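Local coordinates for CRISPR-associated protein Cse2 (Thermus thermophilus, PDB 2ZCA) that probably takes part in CRISPR adaptive immunity against viruses and plasmids, as the all-helical type I-E family member Cse2, at residues 63-68 with 129-134; 52-57 with 134-139; 6-11 with 67-72; 104-107 with 113-116. All coordinates share one frame; numbering follows the deposited sequence.

Contact 1 (63-68 with 129-134); sequences YLVAAL and ARLLDD
V65 and L132 bring the two backbones closest, with their CA atoms 6.3 Å apart. Segments 63-68 and 129-134 are both fully helical. They run nearly antiparallel, with 155° between their N-to-C directions, and their axes come within 10.0 Å of each other. One valine and three leucines meet in this gap.

The CB of V65 is directed at the other helix, and its CG2 methyl makes the contact. CG1 sits anti to the backbone N (chi1 170°), which turns CG2 out toward L132. V65 CG2 touches L132 CD1 at 3.8 Å and lies 3.9 Å from L132 CB. It therefore rests on the root of that leucine as well as on one branch. The two side chains cross at about a right angle. The same methyl stands 4.4 Å from L131 CG, a looser contact. One helical turn after V65, L68 CD1 reaches L131 CD2 at 4.2 Å, again with the side chains at right angles.

Other helices close round the pair. F7 of helix 3-15 packs on L132, and L115 of helix 111-121 packs on L68. The acid D134 faces elsewhere and forms a salt bridge with R148.

All four touching residues are buried and every contact is between carbon atoms of apolar residues. The pair is thus held by hydrophobic burial, without directional bonds between the segments.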
loop_
_atom_site.group_PDB
_atom_site.type_symbol
_atom_site.label_atom_id
_atom_site.label_comp_id
_atom_site.label_asym_id
_atom_site.label_seq_id
_atom_site.Cartn_x
_atom_site.Cartn_y
_atom_site.Cartn_z
ATOM N N TYR A 63 1.755 3.912 7.233
ATOM C CA TYR A 63 0.966 3.005 8.063
ATOM C C TYR A 63 0.063 2.116 7.221
ATOM O O TYR A 63 -0.091 0.929 7.511
ATOM C CB TYR A 63 0.114 3.790 9.064
ATOM C CG TYR A 63 0.873 4.206 10.306
ATOM C CD1 TYR A 63 1.141 3.287 11.320
ATOM C CD2 TYR A 63 1.354 5.504 10.448
ATOM C CE1 TYR A 63 1.874 3.649 12.446
ATOM C CE2 TYR A 63 2.088 5.876 11.567
ATOM C CZ TYR A 63 2.344 4.942 12.561
ATOM O OH TYR A 63 3.084 5.305 13.663
ATOM N N LEU A 64 -0.538 2.683 6.180
ATOM C CA LEU A 64 -1.425 1.889 5.340
ATOM C C LEU A 64 -0.649 0.820 4.575
ATOM O O LEU A 64 -1.099 -0.321 4.467
ATOM C CB LEU A 64 -2.204 2.788 4.365
ATOM C CG LEU A 64 -3.161 2.085 3.389
ATOM C CD1 LEU A 64 -4.161 1.229 4.149
ATOM C CD2 LEU A 64 -3.892 3.129 2.553
ATOM N N VAL A 65 0.519 1.181 4.047
ATOM C CA VAL A 65 1.330 0.217 3.310
ATOM C C VAL A 65 1.817 -0.908 4.224
ATOM O O VAL A 65 1.866 -2.063 3.815
ATOM C CB VAL A 65 2.529 0.901 2.617
ATOM C CG1 VAL A 65 3.486 -0.147 2.056
ATOM C CG2 VAL A 65 2.019 1.792 1.486
ATOM N N ALA A 66 2.176 -0.579 5.463
ATOM C CA ALA A 66 2.615 -1.607 6.399
ATOM C C ALA A 66 1.454 -2.575 6.640
ATOM O O ALA A 66 1.653 -3.787 6.725
ATOM C CB ALA A 66 3.051 -0.973 7.726
ATOM N N ALA A 67 0.245 -2.032 6.756
ATOM C CA ALA A 67 -0.938 -2.855 6.992
ATOM C C ALA A 67 -1.219 -3.773 5.805
ATOM O O ALA A 67 -1.530 -4.953 5.979
ATOM C CB ALA A 67 -2.151 -1.971 7.267
ATOM N N LEU A 68 -1.107 -3.232 4.596
ATOM C CA LEU A 68 -1.360 -4.028 3.398
ATOM C C LEU A 68 -0.259 -5.062 3.187
ATOM O O LEU A 68 -0.505 -6.157 2.670
ATOM C CB LEU A 68 -1.491 -3.105 2.181
ATOM C CG LEU A 68 -2.693 -2.155 2.296
ATOM C CD1 LEU A 68 -2.665 -1.126 1.179
ATOM C CD2 LEU A 68 -3.989 -2.964 2.256
ATOM N N ALA A 129 6.996 -1.384 -2.677
ATOM C CA ALA A 129 7.879 -0.232 -2.735
ATOM C C ALA A 129 7.217 0.804 -3.642
ATOM O O ALA A 129 7.091 1.973 -3.281
ATOM C CB ALA A 129 9.239 -0.638 -3.289
ATOM N N ARG A 130 6.782 0.367 -4.821
ATOM C CA ARG A 130 6.115 1.273 -5.754
ATOM C C ARG A 130 4.773 1.706 -5.176
ATOM O O ARG A 130 4.323 2.826 -5.399
ATOM C CB ARG A 130 5.907 0.595 -7.122
ATOM C CG ARG A 130 5.204 1.476 -8.163
ATOM C CD ARG A 130 5.850 2.864 -8.301
ATOM N NE ARG A 130 7.212 2.827 -8.834
ATOM C CZ ARG A 130 7.522 2.798 -10.129
ATOM N NH1 ARG A 130 6.565 2.803 -11.050
ATOM N NH2 ARG A 130 8.794 2.778 -10.504
ATOM N N LEU A 131 4.126 0.824 -4.423
ATOM C CA LEU A 131 2.844 1.184 -3.834
ATOM C C LEU A 131 2.993 2.401 -2.911
ATOM O O LEU A 131 2.188 3.331 -2.968
ATOM C CB LEU A 131 2.250 0.005 -3.053
ATOM C CG LEU A 131 0.872 0.282 -2.441
ATOM C CD1 LEU A 131 -0.102 0.706 -3.541
ATOM C CD2 LEU A 131 0.355 -0.963 -1.723
ATOM N N LEU A 132 4.021 2.406 -2.067
ATOM C CA LEU A 132 4.215 3.540 -1.168
ATOM C C LEU A 132 4.627 4.792 -1.941
ATOM O O LEU A 132 4.105 5.875 -1.693
ATOM C CB LEU A 132 5.270 3.229 -0.100
ATOM C CG LEU A 132 5.587 4.406 0.831
ATOM C CD1 LEU A 132 4.315 4.854 1.548
ATOM C CD2 LEU A 132 6.659 4.005 1.833
ATOM N N ASP A 133 5.564 4.653 -2.874
ATOM C CA ASP A 133 5.990 5.815 -3.645
ATOM C C ASP A 133 4.797 6.447 -4.347
ATOM O O ASP A 133 4.708 7.674 -4.459
ATOM C CB ASP A 133 7.052 5.435 -4.684
ATOM C CG ASP A 133 8.400 5.136 -4.057
ATOM O OD1 ASP A 133 8.786 5.852 -3.111
ATOM O OD2 ASP A 133 9.080 4.200 -4.520
ATOM N N ASP A 134 3.880 5.608 -4.819
ATOM C CA ASP A 134 2.699 6.103 -5.510
ATOM C C ASP A 134 1.698 6.751 -4.554
ATOM O O ASP A 134 1.170 7.823 -4.836
ATOM C CB ASP A 134 2.018 4.973 -6.289
ATOM C CG ASP A 134 2.831 4.516 -7.483
ATOM O OD1 ASP A 134 3.726 5.276 -7.914
ATOM O OD2 ASP A 134 2.565 3.406 -7.998
#

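Contact 2 (52-57 with 134-139); sequences GDWRQE and DLLRWF
E57 and F139 meet where the start of helix 56-71 passes the chain leaving helix 128-136. The CB of E57 is directed at the other segment. CG lies between the backbone N and the carbonyl carbon (chi1 72°), a crowded position, and the chain is extended beyond it. This carries the carboxylate across to F139. E57 CD comes within 4.1 Å of F139 CD2. At the tip, the two oxygens do different work. OE1 lies over one face of the R55 guanidinium, offset toward its rim. OE2 approaches the edge of the phenyl ring, 3.7 Å from F139 CD2, and the carboxylate and ring planes stand 80° apart.

OE2 also forms a salt bridge with R55, at 2.9 Å from NH2. This probably favours the charged carboxylate. A water joins the segments further. It donates to L136 O at 2.9 Å and accepts from F139 N at 3.0 Å. Its link to E57 OE2 is weak, at 3.4 Å. Beside this polar group, L136 CD2 packs obliquely on the indole of W54, 4.3 Å from CZ3.

R108 makes a cation-pi contact with F139. R55 holds the N-cap position of helix 56-71, and its backbone N bonds to the side chain of E58, three residues on, as in one half of a capping box. The site is a water-bridged meeting of helix ends at the surface of a helical fold.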
loop_
_atom_site.group_PDB
_atom_site.type_symbol
_atom_site.label_atom_id
_atom_site.label_comp_id
_atom_site.label_asym_id
_atom_site.label_seq_id
_atom_site.Cartn_x
_atom_site.Cartn_y
_atom_site.Cartn_z
ATOM N N GLY A 52 13.159 10.761 9.089
ATOM C CA GLY A 52 12.894 11.749 8.059
ATOM C C GLY A 52 11.901 12.805 8.496
ATOM O O GLY A 52 11.459 12.812 9.645
ATOM N N ASP A 53 11.558 13.704 7.578
ATOM C CA ASP A 53 10.604 14.767 7.867
ATOM C C ASP A 53 9.360 14.529 7.019
ATOM O O ASP A 53 9.406 14.636 5.793
ATOM C CB ASP A 53 11.218 16.131 7.544
ATOM C CG ASP A 53 12.520 16.375 8.295
ATOM O OD1 ASP A 53 12.556 16.127 9.520
ATOM O OD2 ASP A 53 13.503 16.821 7.665
ATOM N N TRP A 54 8.250 14.209 7.678
ATOM C CA TRP A 54 7.007 13.913 6.971
ATOM C C TRP A 54 5.798 14.729 7.395
ATOM O O TRP A 54 5.738 15.253 8.505
ATOM C CB TRP A 54 6.640 12.440 7.154
ATOM C CG TRP A 54 7.730 11.482 6.836
ATOM C CD1 TRP A 54 8.591 10.893 7.717
ATOM C CD2 TRP A 54 8.074 10.987 5.542
ATOM N NE1 TRP A 54 9.451 10.055 7.049
ATOM C CE2 TRP A 54 9.155 10.095 5.710
ATOM C CE3 TRP A 54 7.574 11.210 4.251
ATOM C CZ2 TRP A 54 9.746 9.424 4.638
ATOM C CZ3 TRP A 54 8.162 10.542 3.185
ATOM C CH2 TRP A 54 9.236 9.661 3.387
ATOM N N ARG A 55 4.832 14.821 6.487
ATOM C CA ARG A 55 3.577 15.503 6.764
ATOM C C ARG A 55 2.663 14.375 7.238
ATOM O O ARG A 55 2.928 13.205 6.954
ATOM C CB ARG A 55 3.004 16.130 5.495
ATOM C CG ARG A 55 3.842 17.253 4.900
ATOM C CD ARG A 55 3.214 17.753 3.610
ATOM N NE ARG A 55 3.025 16.657 2.663
ATOM C CZ ARG A 55 2.429 16.775 1.482
ATOM N NH1 ARG A 55 1.954 17.951 1.090
ATOM N NH2 ARG A 55 2.306 15.714 0.692
ATOM N N GLN A 56 1.598 14.711 7.955
ATOM C CA GLN A 56 0.686 13.690 8.463
ATOM C C GLN A 56 0.186 12.729 7.381
ATOM O O GLN A 56 0.189 11.515 7.583
ATOM C CB GLN A 56 -0.505 14.353 9.169
ATOM C CG GLN A 56 -1.503 13.381 9.805
ATOM C CD GLN A 56 -0.854 12.395 10.769
ATOM O OE1 GLN A 56 0.175 12.688 11.382
ATOM N NE2 GLN A 56 -1.468 11.224 10.919
ATOM N N GLU A 57 -0.241 13.263 6.236
ATOM C CA GLU A 57 -0.742 12.414 5.152
ATOM C C GLU A 57 0.313 11.403 4.706
ATOM O O GLU A 57 -0.014 10.283 4.309
ATOM C CB GLU A 57 -1.171 13.258 3.940
ATOM C CG GLU A 57 -0.016 13.870 3.150
ATOM C CD GLU A 57 -0.459 14.493 1.832
ATOM O OE1 GLU A 57 -1.272 15.442 1.864
ATOM O OE2 GLU A 57 0.006 14.032 0.765
ATOM N N ASP A 134 3.880 5.608 -4.819
ATOM C CA ASP A 134 2.699 6.103 -5.510
ATOM C C ASP A 134 1.698 6.751 -4.554
ATOM O O ASP A 134 1.170 7.823 -4.836
ATOM C CB ASP A 134 2.018 4.973 -6.289
ATOM C CG ASP A 134 2.831 4.516 -7.483
ATOM O OD1 ASP A 134 3.726 5.276 -7.914
ATOM O OD2 ASP A 134 2.565 3.406 -7.998
ATOM N N LEU A 135 1.444 6.108 -3.420
ATOM C CA LEU A 135 0.499 6.653 -2.450
ATOM C C LEU A 135 0.988 8.010 -1.929
ATOM O O LEU A 135 0.199 8.927 -1.699
ATOM C CB LEU A 135 0.316 5.665 -1.291
ATOM C CG LEU A 135 -0.765 5.990 -0.253
ATOM C CD1 LEU A 135 -2.115 6.189 -0.939
ATOM C CD2 LEU A 135 -0.841 4.857 0.762
ATOM N N LEU A 136 2.297 8.138 -1.753
ATOM C CA LEU A 136 2.871 9.389 -1.276
ATOM C C LEU A 136 2.618 10.548 -2.240
ATOM O O LEU A 136 2.549 11.705 -1.826
ATOM C CB LEU A 136 4.377 9.226 -1.063
ATOM C CG LEU A 136 4.802 8.444 0.180
ATOM C CD1 LEU A 136 6.292 8.116 0.117
ATOM C CD2 LEU A 136 4.490 9.277 1.416
ATOM N N ARG A 137 2.464 10.237 -3.523
ATOM C CA ARG A 137 2.246 11.268 -4.537
ATOM C C ARG A 137 0.820 11.247 -5.085
ATOM O O ARG A 137 0.516 11.899 -6.080
ATOM C CB ARG A 137 3.231 11.058 -5.688
ATOM C CG ARG A 137 4.698 11.081 -5.264
ATOM C CD ARG A 137 5.598 10.644 -6.409
ATOM N NE ARG A 137 5.415 9.233 -6.750
ATOM C CZ ARG A 137 5.879 8.668 -7.861
ATOM N NH1 ARG A 137 6.552 9.398 -8.743
ATOM N NH2 ARG A 137 5.668 7.376 -8.097
ATOM N N TRP A 138 -0.057 10.520 -4.408
ATOM C CA TRP A 138 -1.436 10.371 -4.856
ATOM C C TRP A 138 -2.238 11.660 -4.987
ATOM O O TRP A 138 -3.112 11.765 -5.849
ATOM C CB TRP A 138 -2.168 9.407 -3.916
ATOM C CG TRP A 138 -3.474 8.903 -4.458
ATOM C CD1 TRP A 138 -4.718 9.418 -4.224
ATOM C CD2 TRP A 138 -3.659 7.778 -5.324
ATOM N NE1 TRP A 138 -5.669 8.677 -4.892
ATOM C CE2 TRP A 138 -5.045 7.667 -5.574
ATOM C CE3 TRP A 138 -2.787 6.853 -5.913
ATOM C CZ2 TRP A 138 -5.579 6.665 -6.390
ATOM C CZ3 TRP A 138 -3.323 5.853 -6.728
ATOM C CH2 TRP A 138 -4.706 5.771 -6.955
ATOM N N PHE A 139 -1.934 12.646 -4.152
ATOM C CA PHE A 139 -2.689 13.888 -4.179
ATOM C C PHE A 139 -2.119 15.019 -5.015
ATOM O O PHE A 139 -2.474 16.185 -4.833
ATOM C CB PHE A 139 -2.939 14.323 -2.744
ATOM C CG PHE A 139 -3.601 13.258 -1.928
ATOM C CD1 PHE A 139 -4.894 12.843 -2.235
ATOM C CD2 PHE A 139 -2.907 12.607 -0.913
ATOM C CE1 PHE A 139 -5.486 11.788 -1.544
ATOM C CE2 PHE A 139 -3.489 11.552 -0.217
ATOM C CZ PHE A 139 -4.782 11.141 -0.535
HETATM O O HOH W 1 0.439 13.499 -2.568
#

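Contact 3 (6-11 with 67-72); sequences RFLDWL and ALYALK
L11 and Y69 make the main contact between helix 3-15 and the last turn of helix 56-71. It is a CH-pi interaction. L11 CB lies over one face of the phenol ring, 3.9 Å from its centroid and 15° off the ring normal. Within the ring, CB is nearest to Y69 CZ, and so sits toward the hydroxyl end.

Apolar contacts extend the match. The CG of L11 lies anti to the carbonyl carbon (chi1 -66°), and its branch runs back along the ring. As a result L11 CD1 reaches the other end of the ring, 3.8 Å from Y69 CG. The two side chains slide past each other in opposite directions, with the leucine laid along the ring. L8, one turn earlier, adds a second methyl. L8 CD1 touches Y69 CE2 at 3.8 Å and comes obliquely, its side chain crossing that of the tyrosine at about a right angle.

The polar end of the tyrosine bonds outside the two segments. Y69 OH makes a weak hydrogen bond with OE1 of Q15, farther along helix 3-15. It also passes 3.8 Å from L11 C, without bonding there.

Helix 20-29 completes the surroundings: W20 touches Y69 and F27 touches L11. A tyrosine of one helix is thus set against two leucines one turn apart on another. This is hydrophobic helix-helix packing in an all-helical core, with the N-terminal helix laid against helix 56-71.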
loop_
_atom_site.group_PDB
_atom_site.type_symbol
_atom_site.label_atom_id
_atom_site.label_comp_id
_atom_site.label_asym_id
_atom_site.label_seq_id
_atom_site.Cartn_x
_atom_site.Cartn_y
_atom_site.Cartn_z
ATOM N N ARG A 6 13.051 2.219 0.702
ATOM C CA ARG A 6 13.584 2.329 2.057
ATOM C C ARG A 6 12.644 1.696 3.075
ATOM O O ARG A 6 13.077 0.984 3.980
ATOM C CB ARG A 6 13.811 3.795 2.431
ATOM C CG ARG A 6 15.146 4.362 1.972
ATOM C CD ARG A 6 15.410 5.709 2.625
ATOM N NE ARG A 6 14.749 6.800 1.919
ATOM C CZ ARG A 6 15.193 7.320 0.781
ATOM N NH1 ARG A 6 16.299 6.843 0.227
ATOM N NH2 ARG A 6 14.536 8.316 0.194
ATOM N N PHE A 7 11.353 1.959 2.926
ATOM C CA PHE A 7 10.371 1.412 3.855
ATOM C C PHE A 7 10.236 -0.097 3.676
ATOM O O PHE A 7 10.044 -0.836 4.645
ATOM C CB PHE A 7 9.015 2.096 3.652
ATOM C CG PHE A 7 8.034 1.825 4.761
ATOM C CD1 PHE A 7 8.396 2.041 6.088
ATOM C CD2 PHE A 7 6.754 1.358 4.483
ATOM C CE1 PHE A 7 7.499 1.794 7.122
ATOM C CE2 PHE A 7 5.846 1.109 5.513
ATOM C CZ PHE A 7 6.223 1.328 6.836
ATOM N N LEU A 8 10.344 -0.561 2.436
ATOM C CA LEU A 8 10.243 -1.988 2.170
ATOM C C LEU A 8 11.384 -2.712 2.884
ATOM O O LEU A 8 11.195 -3.794 3.440
ATOM C CB LEU A 8 10.319 -2.258 0.669
ATOM C CG LEU A 8 10.271 -3.729 0.267
ATOM C CD1 LEU A 8 8.973 -4.369 0.756
ATOM C CD2 LEU A 8 10.379 -3.826 -1.243
ATOM N N ASP A 9 12.571 -2.113 2.856
ATOM C CA ASP A 9 13.730 -2.700 3.517
ATOM C C ASP A 9 13.431 -2.814 5.012
ATOM O O ASP A 9 13.720 -3.832 5.645
ATOM C CB ASP A 9 14.967 -1.822 3.306
ATOM C CG ASP A 9 16.222 -2.429 3.906
ATOM O OD1 ASP A 9 16.672 -3.482 3.406
ATOM O OD2 ASP A 9 16.761 -1.857 4.878
ATOM N N TRP A 10 12.848 -1.757 5.567
ATOM C CA TRP A 10 12.496 -1.727 6.983
ATOM C C TRP A 10 11.508 -2.840 7.320
ATOM O O TRP A 10 11.693 -3.573 8.294
ATOM C CB TRP A 10 11.903 -0.359 7.344
ATOM C CG TRP A 10 11.379 -0.262 8.753
ATOM C CD1 TRP A 10 10.110 -0.537 9.179
ATOM C CD2 TRP A 10 12.121 0.112 9.921
ATOM N NE1 TRP A 10 10.014 -0.357 10.541
ATOM C CE2 TRP A 10 11.234 0.042 11.021
ATOM C CE3 TRP A 10 13.449 0.500 10.147
ATOM C CZ2 TRP A 10 11.634 0.346 12.327
ATOM C CZ3 TRP A 10 13.846 0.803 11.448
ATOM C CH2 TRP A 10 12.939 0.722 12.520
ATOM N N LEU A 11 10.456 -2.970 6.516
ATOM C CA LEU A 11 9.461 -4.009 6.749
ATOM C C LEU A 11 10.078 -5.399 6.625
ATOM O O LEU A 11 9.787 -6.280 7.430
ATOM C CB LEU A 11 8.291 -3.855 5.771
ATOM C CG LEU A 11 7.471 -2.576 5.985
ATOM C CD1 LEU A 11 6.418 -2.436 4.890
ATOM C CD2 LEU A 11 6.810 -2.619 7.355
ATOM N N ALA A 67 0.245 -2.032 6.756
ATOM C CA ALA A 67 -0.938 -2.855 6.992
ATOM C C ALA A 67 -1.219 -3.773 5.805
ATOM O O ALA A 67 -1.530 -4.953 5.979
ATOM C CB ALA A 67 -2.151 -1.971 7.267
ATOM N N LEU A 68 -1.107 -3.232 4.596
ATOM C CA LEU A 68 -1.360 -4.028 3.398
ATOM C C LEU A 68 -0.259 -5.062 3.187
ATOM O O LEU A 68 -0.505 -6.157 2.670
ATOM C CB LEU A 68 -1.491 -3.105 2.181
ATOM C CG LEU A 68 -2.693 -2.155 2.296
ATOM C CD1 LEU A 68 -2.665 -1.126 1.179
ATOM C CD2 LEU A 68 -3.989 -2.964 2.256
ATOM N N TYR A 69 0.955 -4.713 3.596
ATOM C CA TYR A 69 2.097 -5.615 3.486
ATOM C C TYR A 69 1.832 -6.821 4.389
ATOM O O TYR A 69 2.060 -7.964 4.001
ATOM C CB TYR A 69 3.369 -4.866 3.910
ATOM C CG TYR A 69 4.635 -5.691 4.005
ATOM C CD1 TYR A 69 4.965 -6.374 5.180
ATOM C CD2 TYR A 69 5.535 -5.736 2.945
ATOM C CE1 TYR A 69 6.173 -7.073 5.292
ATOM C CE2 TYR A 69 6.740 -6.429 3.046
ATOM C CZ TYR A 69 7.054 -7.093 4.221
ATOM O OH TYR A 69 8.256 -7.761 4.319
ATOM N N ALA A 70 1.335 -6.557 5.594
ATOM C CA ALA A 70 1.026 -7.624 6.535
ATOM C C ALA A 70 -0.115 -8.501 6.015
ATOM O O ALA A 70 -0.074 -9.728 6.149
ATOM C CB ALA A 70 0.663 -7.027 7.894
ATOM N N LEU A 71 -1.129 -7.874 5.424
ATOM C CA LEU A 71 -2.273 -8.601 4.879
ATOM C C LEU A 71 -1.802 -9.646 3.870
ATOM O O LEU A 71 -2.346 -10.756 3.803
ATOM C CB LEU A 71 -3.249 -7.631 4.201
ATOM C CG LEU A 71 -4.442 -8.249 3.459
ATOM C CD1 LEU A 71 -5.356 -8.960 4.451
ATOM C CD2 LEU A 71 -5.211 -7.161 2.712
ATOM N N LYS A 72 -0.783 -9.283 3.092
ATOM C CA LYS A 72 -0.222 -10.171 2.080
ATOM C C LYS A 72 0.959 -10.965 2.634
ATOM O O LYS A 72 1.724 -11.578 1.885
ATOM C CB LYS A 72 0.213 -9.354 0.854
ATOM C CG LYS A 72 -0.947 -8.888 -0.024
ATOM C CD LYS A 72 -1.512 -10.051 -0.840
ATOM C CE LYS A 72 -2.706 -9.627 -1.690
ATOM N NZ LYS A 72 -3.219 -10.747 -2.528
#

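Contact 4 (104-107 with 113-116); sequences LEAD and FRLR
A106 and R114 join the two sides of a helix-loop-helix connection. A106 lies in the loop that follows helix 96-104, and R114 is in the first part of helix 111-121. Their CA atoms are 7.4 Å apart, and each CB is directed at the opposite segment.

The arginine does most of the reaching. Its CG lies anti to the carbonyl carbon (chi1 -71°), and the chain then stays extended as far as NE. This lays the stem alongside the alanine. A106 CB touches R114 CD at 3.8 Å. The guanidinium continues past the methyl, so that R114 NH1 is 3.8 Å from A106 CA and 3.9 Å from A106 CB. The backbone N of A106 lies at the edge of the guanidinium, in its plane. The carbonyl carbon of E105 is at the same edge, with C 4.3 Å from R114 NH1. These are packing contacts.

The polar end of R114 turns to the preceding helix: NH1 makes a weak hydrogen bond with the carbonyl O of A102. The carboxylate of E105 is close but does not touch, with OE1 5.4 Å from R114 NH1. It may add a mild electrostatic attraction.

The loop has other supports. D107 OD1 bonds to the backbone N of D109, two residues on, as in an Asx turn. A106 O receives a weak hydrogen bond from W138 NE1. Together these describe a short interhelical loop, with an arginine of the second helix packed along it and reaching back to the end of the first.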
loop_
_atom_site.group_PDB
_atom_site.type_symbol
_atom_site.label_atom_id
_atom_site.label_comp_id
_atom_site.label_asym_id
_atom_site.label_seq_id
_atom_site.Cartn_x
_atom_site.Cartn_y
_atom_site.Cartn_z
ATOM N N LEU A 104 -8.796 4.733 -8.935
ATOM C CA LEU A 104 -8.098 5.867 -9.528
ATOM C C LEU A 104 -8.822 7.180 -9.217
ATOM O O LEU A 104 -8.199 8.236 -9.130
ATOM C CB LEU A 104 -7.998 5.702 -11.047
ATOM C CG LEU A 104 -7.252 4.484 -11.589
ATOM C CD1 LEU A 104 -7.247 4.543 -13.116
ATOM C CD2 LEU A 104 -5.823 4.470 -11.055
ATOM N N GLU A 105 -10.138 7.107 -9.042
ATOM C CA GLU A 105 -10.950 8.296 -8.771
ATOM C C GLU A 105 -11.108 8.635 -7.290
ATOM O O GLU A 105 -11.703 9.653 -6.950
ATOM C CB GLU A 105 -12.341 8.113 -9.395
ATOM C CG GLU A 105 -12.315 7.900 -10.902
ATOM C CD GLU A 105 -13.513 7.115 -11.420
ATOM O OE1 GLU A 105 -14.391 6.733 -10.611
ATOM O OE2 GLU A 105 -13.570 6.876 -12.646
ATOM N N ALA A 106 -10.567 7.797 -6.414
ATOM C CA ALA A 106 -10.694 8.012 -4.973
ATOM C C ALA A 106 -10.008 9.265 -4.445
ATOM O O ALA A 106 -8.869 9.567 -4.815
ATOM C CB ALA A 106 -10.165 6.788 -4.220
ATOM N N ASP A 107 -10.703 9.995 -3.573
ATOM C CA ASP A 107 -10.120 11.191 -2.976
ATOM C C ASP A 107 -9.607 10.856 -1.577
ATOM O O ASP A 107 -9.594 9.691 -1.177
ATOM C CB ASP A 107 -11.128 12.352 -2.915
ATOM C CG ASP A 107 -12.348 12.045 -2.067
ATOM O OD1 ASP A 107 -12.246 11.257 -1.104
ATOM O OD2 ASP A 107 -13.415 12.622 -2.361
ATOM N N PHE A 113 -9.771 3.080 2.203
ATOM C CA PHE A 113 -10.736 1.996 2.066
ATOM C C PHE A 113 -10.604 1.278 0.724
ATOM O O PHE A 113 -10.542 0.052 0.669
ATOM C CB PHE A 113 -12.162 2.534 2.206
ATOM C CG PHE A 113 -13.228 1.496 1.982
ATOM C CD1 PHE A 113 -13.451 0.493 2.921
ATOM C CD2 PHE A 113 -14.002 1.515 0.825
ATOM C CE1 PHE A 113 -14.430 -0.480 2.712
ATOM C CE2 PHE A 113 -14.984 0.546 0.606
ATOM C CZ PHE A 113 -15.197 -0.453 1.552
ATOM N N ARG A 114 -10.562 2.038 -0.363
ATOM C CA ARG A 114 -10.469 1.424 -1.684
ATOM C C ARG A 114 -9.158 0.709 -1.949
ATOM O O ARG A 114 -9.123 -0.276 -2.689
ATOM C CB ARG A 114 -10.741 2.466 -2.768
ATOM C CG ARG A 114 -12.200 2.870 -2.783
ATOM C CD ARG A 114 -12.535 3.899 -3.845
ATOM N NE ARG A 114 -13.980 4.109 -3.888
ATOM C CZ ARG A 114 -14.585 5.076 -4.572
ATOM N NH1 ARG A 114 -13.870 5.941 -5.282
ATOM N NH2 ARG A 114 -15.907 5.180 -4.534
ATOM N N LEU A 115 -8.078 1.184 -1.338
ATOM C CA LEU A 115 -6.792 0.539 -1.543
ATOM C C LEU A 115 -6.769 -0.786 -0.787
ATOM O O LEU A 115 -6.249 -1.782 -1.287
ATOM C CB LEU A 115 -5.649 1.442 -1.073
ATOM C CG LEU A 115 -4.256 1.071 -1.595
ATOM C CD1 LEU A 115 -4.222 1.178 -3.130
ATOM C CD2 LEU A 115 -3.220 2.003 -0.981
ATOM N N ARG A 116 -7.336 -0.804 0.417
ATOM C CA ARG A 116 -7.378 -2.041 1.192
ATOM C C ARG A 116 -8.216 -3.062 0.427
ATOM O O ARG A 116 -7.847 -4.231 0.303
ATOM C CB ARG A 116 -8.009 -1.800 2.567
ATOM C CG ARG A 116 -8.172 -3.073 3.387
ATOM C CD ARG A 116 -9.631 -3.340 3.706
ATOM N NE ARG A 116 -10.212 -2.272 4.517
ATOM C CZ ARG A 116 -11.489 -2.224 4.884
ATOM N NH1 ARG A 116 -11.931 -1.214 5.624
ATOM N NH2 ARG A 116 -12.323 -3.187 4.512
#

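Contacts 1, 2 and 3 all use helix 56-71. Contact 2 lies at its start, contact 1 in its middle and contact 3 at its end. Contacts 1 and 2 also share helix 128-136, and their centres are 10 Å apart. The centre of contact 1 is about 3 Å from the centre of the chain and about 7 Å from the centre of contact 3. Contacts 3 and 4 lie on opposite sides of the chain's centre, their own centres about 19 Å apart. Along the chain, contact 4 falls between the two segments of contact 1, and both segments of contact 3 come before those of contact 4. L115 packs on L64 and L135, tying contact 4 to the rest. Helix 56-71 thus links N-terminal and later helices into one fold.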